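Local coordinates for protein predicted ATPase of the ABC class (Vibrio vulnificus, PDB 5D6A) that binds the ATP analogue AMP-PNP and probably hydrolyses ATP as an ATPase of the ABC class, at residues A[207-219]-A[230-243]. Numbering follows the deposited sequence.
Sequences VSFVANGSILPRV and AVEFTAPESLQVTL. With ANP (phosphoaminophosphonic acid-adenylate ester), chain C.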
loop_
_atom_site.group_PDB
_atom_site.type_symbol
_atom_site.label_atom_id
_atom_site.label_comp_id
_atom_site.label_asym_id
_atom_site.label_seq_id
_atom_site.Cartn_x
_atom_site.Cartn_y
_atom_site.Cartn_z
ATOM N N VAL A 207 4.996 16.326 25.300
ATOM C CA VAL A 207 4.949 16.164 23.840
ATOM C C VAL A 207 3.626 15.539 23.404
ATOM O O VAL A 207 3.301 15.538 22.219
ATOM C CB VAL A 207 6.120 15.322 23.289
ATOM C CG1 VAL A 207 7.432 16.029 23.557
ATOM C CG2 VAL A 207 6.133 13.919 23.882
ATOM N N SER A 208 2.876 15.005 24.367
ATOM C CA SER A 208 1.581 14.391 24.087
ATOM C C SER A 208 0.776 14.250 25.379
ATOM O O SER A 208 1.342 14.211 26.473
ATOM C CB SER A 208 1.762 13.021 23.423
ATOM O OG SER A 208 0.516 12.479 23.019
ATOM N N PHE A 209 -0.544 14.173 25.240
ATOM C CA PHE A 209 -1.442 14.048 26.382
ATOM C C PHE A 209 -2.645 13.161 26.062
ATOM O O PHE A 209 -3.428 13.472 25.167
ATOM C CB PHE A 209 -1.921 15.431 26.819
ATOM C CG PHE A 209 -2.974 15.400 27.890
ATOM C CD1 PHE A 209 -2.624 15.263 29.226
ATOM C CD2 PHE A 209 -4.318 15.523 27.563
ATOM C CE1 PHE A 209 -3.593 15.239 30.215
ATOM C CE2 PHE A 209 -5.291 15.502 28.546
ATOM C CZ PHE A 209 -4.930 15.359 29.875
ATOM N N VAL A 210 -2.783 12.064 26.808
ATOM C CA VAL A 210 -3.890 11.125 26.629
ATOM C C VAL A 210 -4.835 11.232 27.821
ATOM O O VAL A 210 -4.565 10.685 28.892
ATOM C CB VAL A 210 -3.392 9.671 26.505
ATOM C CG1 VAL A 210 -4.559 8.722 26.280
ATOM C CG2 VAL A 210 -2.389 9.546 25.370
ATOM N N ALA A 211 -5.944 11.935 27.626
ATOM C CA ALA A 211 -6.930 12.136 28.684
ATOM C C ALA A 211 -7.533 10.824 29.188
ATOM O O ALA A 211 -7.720 9.880 28.418
ATOM C CB ALA A 211 -8.037 13.055 28.185
ATOM N N ASN A 212 -7.825 10.766 30.486
ATOM C CA ASN A 212 -8.468 9.588 31.065
ATOM C C ASN A 212 -9.895 9.491 30.540
ATOM O O ASN A 212 -10.603 10.495 30.466
ATOM C CB ASN A 212 -8.475 9.643 32.600
ATOM C CG ASN A 212 -7.106 9.388 33.207
ATOM O OD1 ASN A 212 -6.191 8.909 32.538
ATOM N ND2 ASN A 212 -6.968 9.686 34.492
ATOM N N GLY A 213 -10.307 8.282 30.176
ATOM C CA GLY A 213 -11.640 8.053 29.633
ATOM C C GLY A 213 -11.622 7.962 28.116
ATOM O O GLY A 213 -12.673 7.829 27.484
ATOM N N SER A 214 -10.428 8.034 27.529
ATOM C CA SER A 214 -10.285 7.948 26.082
ATOM C C SER A 214 -10.445 6.509 25.618
ATOM O O SER A 214 -10.149 5.570 26.358
ATOM C CB SER A 214 -8.903 8.450 25.640
ATOM O OG SER A 214 -8.709 9.815 25.957
ATOM N N ILE A 215 -10.923 6.347 24.389
ATOM C CA ILE A 215 -11.068 5.036 23.776
ATOM C C ILE A 215 -10.072 5.011 22.620
ATOM O O ILE A 215 -10.287 5.638 21.581
ATOM C CB ILE A 215 -12.508 4.773 23.305
ATOM C CG1 ILE A 215 -13.461 4.842 24.501
ATOM C CG2 ILE A 215 -12.612 3.407 22.647
ATOM C CD1 ILE A 215 -14.908 4.561 24.159
ATOM N N LEU A 216 -8.972 4.291 22.826
ATOM C CA LEU A 216 -7.885 4.214 21.849
ATOM C C LEU A 216 -8.095 3.221 20.690
ATOM O O LEU A 216 -7.924 3.595 19.531
ATOM C CB LEU A 216 -6.570 3.894 22.573
ATOM C CG LEU A 216 -6.239 4.777 23.783
ATOM C CD1 LEU A 216 -4.919 4.358 24.412
ATOM C CD2 LEU A 216 -6.205 6.245 23.402
ATOM N N PRO A 217 -8.471 1.959 20.987
ATOM C CA PRO A 217 -8.632 0.984 19.899
ATOM C C PRO A 217 -9.772 1.298 18.934
ATOM O O PRO A 217 -10.810 1.817 19.354
ATOM C CB PRO A 217 -8.935 -0.317 20.645
ATOM C CG PRO A 217 -9.613 0.132 21.887
ATOM C CD PRO A 217 -8.897 1.395 22.280
ATOM N N ARG A 218 -9.569 0.970 17.655
ATOM C CA ARG A 218 -10.577 1.197 16.627
ATOM C C ARG A 218 -11.360 -0.100 16.458
ATOM O O ARG A 218 -10.959 -1.131 16.994
ATOM C CB ARG A 218 -9.933 1.613 15.297
ATOM C CG ARG A 218 -8.795 2.627 15.408
ATOM C CD ARG A 218 -9.038 3.710 16.453
ATOM N NE ARG A 218 -10.219 4.526 16.207
ATOM C CZ ARG A 218 -10.749 5.363 17.097
ATOM N NH1 ARG A 218 -10.231 5.475 18.317
ATOM N NH2 ARG A 218 -11.822 6.074 16.780
ATOM N N VAL A 219 -12.467 -0.064 15.717
ATOM C CA VAL A 219 -13.275 -1.277 15.539
ATOM C C VAL A 219 -12.465 -2.377 14.860
ATOM O O VAL A 219 -12.583 -3.553 15.212
ATOM C CB VAL A 219 -14.594 -1.037 14.753
ATOM C CG1 VAL A 219 -15.438 0.034 15.430
ATOM C CG2 VAL A 219 -14.330 -0.656 13.308
ATOM N N ALA A 230 -14.839 -1.138 25.034
ATOM C CA ALA A 230 -13.393 -1.263 25.140
ATOM C C ALA A 230 -12.961 -0.817 26.527
ATOM O O ALA A 230 -13.714 -0.143 27.229
ATOM C CB ALA A 230 -12.711 -0.415 24.081
ATOM N N VAL A 231 -11.752 -1.199 26.925
ATOM C CA VAL A 231 -11.221 -0.816 28.226
ATOM C C VAL A 231 -10.756 0.635 28.133
ATOM O O VAL A 231 -9.771 0.929 27.455
ATOM C CB VAL A 231 -10.034 -1.713 28.642
ATOM C CG1 VAL A 231 -9.504 -1.305 30.011
ATOM C CG2 VAL A 231 -10.448 -3.178 28.638
ATOM N N GLU A 232 -11.475 1.542 28.791
ATOM C CA GLU A 232 -11.116 2.962 28.750
ATOM C C GLU A 232 -9.725 3.196 29.319
ATOM O O GLU A 232 -9.278 2.486 30.220
ATOM C CB GLU A 232 -12.142 3.820 29.495
ATOM C CG GLU A 232 -12.316 3.480 30.968
ATOM C CD GLU A 232 -13.298 4.403 31.660
ATOM O OE1 GLU A 232 -13.603 5.480 31.101
ATOM O OE2 GLU A 232 -13.760 4.056 32.770
ATOM N N PHE A 233 -9.049 4.205 28.789
ATOM C CA PHE A 233 -7.693 4.518 29.210
ATOM C C PHE A 233 -7.635 5.242 30.552
ATOM O O PHE A 233 -8.453 6.118 30.838
ATOM C CB PHE A 233 -7.003 5.372 28.146
ATOM C CG PHE A 233 -5.577 5.702 28.468
ATOM C CD1 PHE A 233 -4.551 4.844 28.093
ATOM C CD2 PHE A 233 -5.259 6.866 29.151
ATOM C CE1 PHE A 233 -3.234 5.145 28.389
ATOM C CE2 PHE A 233 -3.946 7.172 29.453
ATOM C CZ PHE A 233 -2.932 6.311 29.071
ATOM N N THR A 234 -6.656 4.855 31.366
ATOM C CA THR A 234 -6.413 5.480 32.658
ATOM C C THR A 234 -4.909 5.602 32.830
ATOM O O THR A 234 -4.169 4.657 32.556
ATOM C CB THR A 234 -6.988 4.670 33.832
ATOM O OG1 THR A 234 -8.407 4.548 33.685
ATOM C CG2 THR A 234 -6.675 5.362 35.164
ATOM N N ALA A 235 -4.462 6.768 33.280
ATOM C CA ALA A 235 -3.046 7.016 33.472
ATOM C C ALA A 235 -2.610 6.648 34.882
ATOM O O ALA A 235 -3.402 6.731 35.824
ATOM C CB ALA A 235 -2.734 8.478 33.199
ATOM N N PRO A 236 -1.348 6.217 35.032
ATOM C CA PRO A 236 -0.835 5.920 36.361
ATOM C C PRO A 236 -0.498 7.238 37.052
ATOM O O PRO A 236 0.158 8.092 36.452
ATOM C CB PRO A 236 0.421 5.091 36.080
ATOM C CG PRO A 236 0.857 5.491 34.711
ATOM C CD PRO A 236 -0.371 5.922 33.966
ATOM N N GLU A 237 -0.955 7.406 38.292
ATOM C CA GLU A 237 -0.725 8.651 39.040
ATOM C C GLU A 237 0.709 9.151 38.936
ATOM O O GLU A 237 0.948 10.352 38.824
ATOM C CB GLU A 237 -1.103 8.487 40.519
ATOM C CG GLU A 237 -2.587 8.255 40.770
ATOM C CD GLU A 237 -2.949 8.267 42.247
ATOM O OE1 GLU A 237 -2.058 8.526 43.090
ATOM O OE2 GLU A 237 -4.134 8.023 42.569
ATOM N N SER A 238 1.655 8.222 38.967
ATOM C CA SER A 238 3.071 8.554 38.889
ATOM C C SER A 238 3.415 9.402 37.666
ATOM O O SER A 238 4.361 10.190 37.697
ATOM C CB SER A 238 3.898 7.269 38.865
ATOM O OG SER A 238 5.283 7.552 38.795
ATOM N N LEU A 239 2.636 9.244 36.600
ATOM C CA LEU A 239 2.888 9.961 35.357
ATOM C C LEU A 239 1.633 10.719 34.896
ATOM O O LEU A 239 1.442 10.976 33.706
ATOM C CB LEU A 239 3.338 8.943 34.307
ATOM C CG LEU A 239 4.065 9.430 33.063
ATOM C CD1 LEU A 239 5.327 10.186 33.444
ATOM C CD2 LEU A 239 4.402 8.239 32.178
ATOM N N GLN A 240 0.800 11.098 35.861
ATOM C CA GLN A 240 -0.457 11.807 35.605
ATOM C C GLN A 240 -0.288 13.324 35.612
ATOM O O GLN A 240 0.470 13.873 36.416
ATOM C CB GLN A 240 -1.472 11.408 36.687
ATOM C CG GLN A 240 -2.766 12.212 36.740
ATOM C CD GLN A 240 -3.604 11.860 37.965
ATOM O OE1 GLN A 240 -3.627 10.710 38.406
ATOM N NE2 GLN A 240 -4.296 12.853 38.520
ATOM N N VAL A 241 -1.004 13.993 34.710
ATOM C CA VAL A 241 -1.004 15.456 34.631
ATOM C C VAL A 241 -2.433 15.913 34.383
ATOM O O VAL A 241 -3.262 15.140 33.904
ATOM C CB VAL A 241 -0.087 16.008 33.520
ATOM C CG1 VAL A 241 1.347 15.553 33.739
ATOM C CG2 VAL A 241 -0.587 15.596 32.143
ATOM N N THR A 242 -2.714 17.171 34.701
ATOM C CA THR A 242 -4.052 17.719 34.533
ATOM C C THR A 242 -4.003 19.034 33.764
ATOM O O THR A 242 -3.453 20.020 34.244
ATOM C CB THR A 242 -4.717 17.942 35.903
ATOM O OG1 THR A 242 -4.697 16.716 36.648
ATOM C CG2 THR A 242 -6.158 18.423 35.741
ATOM N N LEU A 243 -4.572 19.035 32.564
ATOM C CA LEU A 243 -4.603 20.225 31.723
ATOM C C LEU A 243 -5.942 20.932 31.883
ATOM O O LEU A 243 -6.839 20.421 32.548
ATOM C CB LEU A 243 -4.381 19.845 30.261
ATOM C CG LEU A 243 -3.091 19.077 29.961
ATOM C CD1 LEU A 243 -3.006 18.750 28.476
ATOM C CD2 LEU A 243 -1.870 19.867 30.408
HETATM P PG ANP C . 2.825 -3.823 18.591
HETATM O O1G ANP C . 3.096 -2.379 18.932
HETATM O O2G ANP C . 2.881 -4.116 17.108
HETATM O O3G ANP C . 3.617 -4.776 19.453
HETATM P PB ANP C . 0.666 -4.808 20.532
HETATM O O1B ANP C . 1.159 -3.949 21.657
HETATM O O2B ANP C . 1.137 -6.243 20.488
HETATM N N3B ANP C . 1.139 -4.064 19.013
HETATM P PA ANP C . -1.901 -4.015 19.672
HETATM O O1A ANP C . -2.292 -2.701 20.295
HETATM O O2A ANP C . -1.293 -4.016 18.292
HETATM O O3A ANP C . -0.937 -4.821 20.677
HETATM O "O5'" ANP C . -3.191 -4.966 19.624
HETATM C "C5'" ANP C . -3.971 -5.191 20.789
HETATM C "C4'" ANP C . -5.379 -5.618 20.398
HETATM O "O4'" ANP C . -6.264 -5.329 21.484
HETATM C "C3'" ANP C . -5.921 -4.872 19.186
HETATM O "O3'" ANP C . -6.729 -5.748 18.388
HETATM C "C2'" ANP C . -6.745 -3.747 19.772
HETATM O "O2'" ANP C . -7.880 -3.438 18.955
HETATM C "C1'" ANP C . -7.153 -4.263 21.149
HETATM N N9 ANP C . -7.076 -3.202 22.182
HETATM C C8 ANP C . -6.062 -2.332 22.378
HETATM N N7 ANP C . -6.344 -1.501 23.414
HETATM C C5 ANP C . -7.552 -1.841 23.897
HETATM C C6 ANP C . -8.443 -1.372 24.983
HETATM N N6 ANP C . -8.078 -0.343 25.781
HETATM N N1 ANP C . -9.627 -2.005 25.150
HETATM C C2 ANP C . -10.005 -3.034 24.362
HETATM N N3 ANP C . -9.237 -3.504 23.357
HETATM C C4 ANP C . -8.027 -2.961 23.082
#
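Gly213 N donates to Phe233 O (2.9 Å) and Phe233 N returns a bond to Ser214 O (3.0 Å), both nearly straight and in the carbonyl planes, so the type II turn from Ala211 to Ser214 is tied through both the N and the O of Phe233 to the extended chain 232-235. Gly213 takes the positive phi (99°) of this turn, and Ser214 OG closes back onto Ala211 O at 2.7 Å. From within the turn the Asn212 side chain adds a third bond: its OD1 accepts Ala235 N at 2.9 Å, a bent bond (139° at the hydrogen) whose donor stands above the amide plane. Phe233 CG lies anti to its backbone N (chi1 -178°), and the ring offers one face to Val210 CG1, 3.7 Å from the centroid in a CH-pi contact; Leu216 CD1 comes obliquely to Phe233 CD1. Farther along the strands, Phe209 presents a face to Leu243 CD1, 3.5 Å from the ring centroid, while Val241 CG2 meets its edge near the ring plane. At the other end Pro217 CG touches Ala230 CB, and the two residues enter the nucleotide site. Pro217 packs on the adenine, Val231 N donates to adenine N1 (2.9 Å) and adenine N6 donates to Val231 O (2.7 Å). The contact therefore joins an adenine-binding loop to the antiparallel sheet of the P-loop domain. In that sheet strand 249-257 runs between 206-211 and 240-245, with Leu254 touching both Phe233 and Ala235; strand 294-296 flanks 206-211 on its other side, and Leu216 reaches helix 271-280, whereas Val231 packs on Met325 of the second subunit.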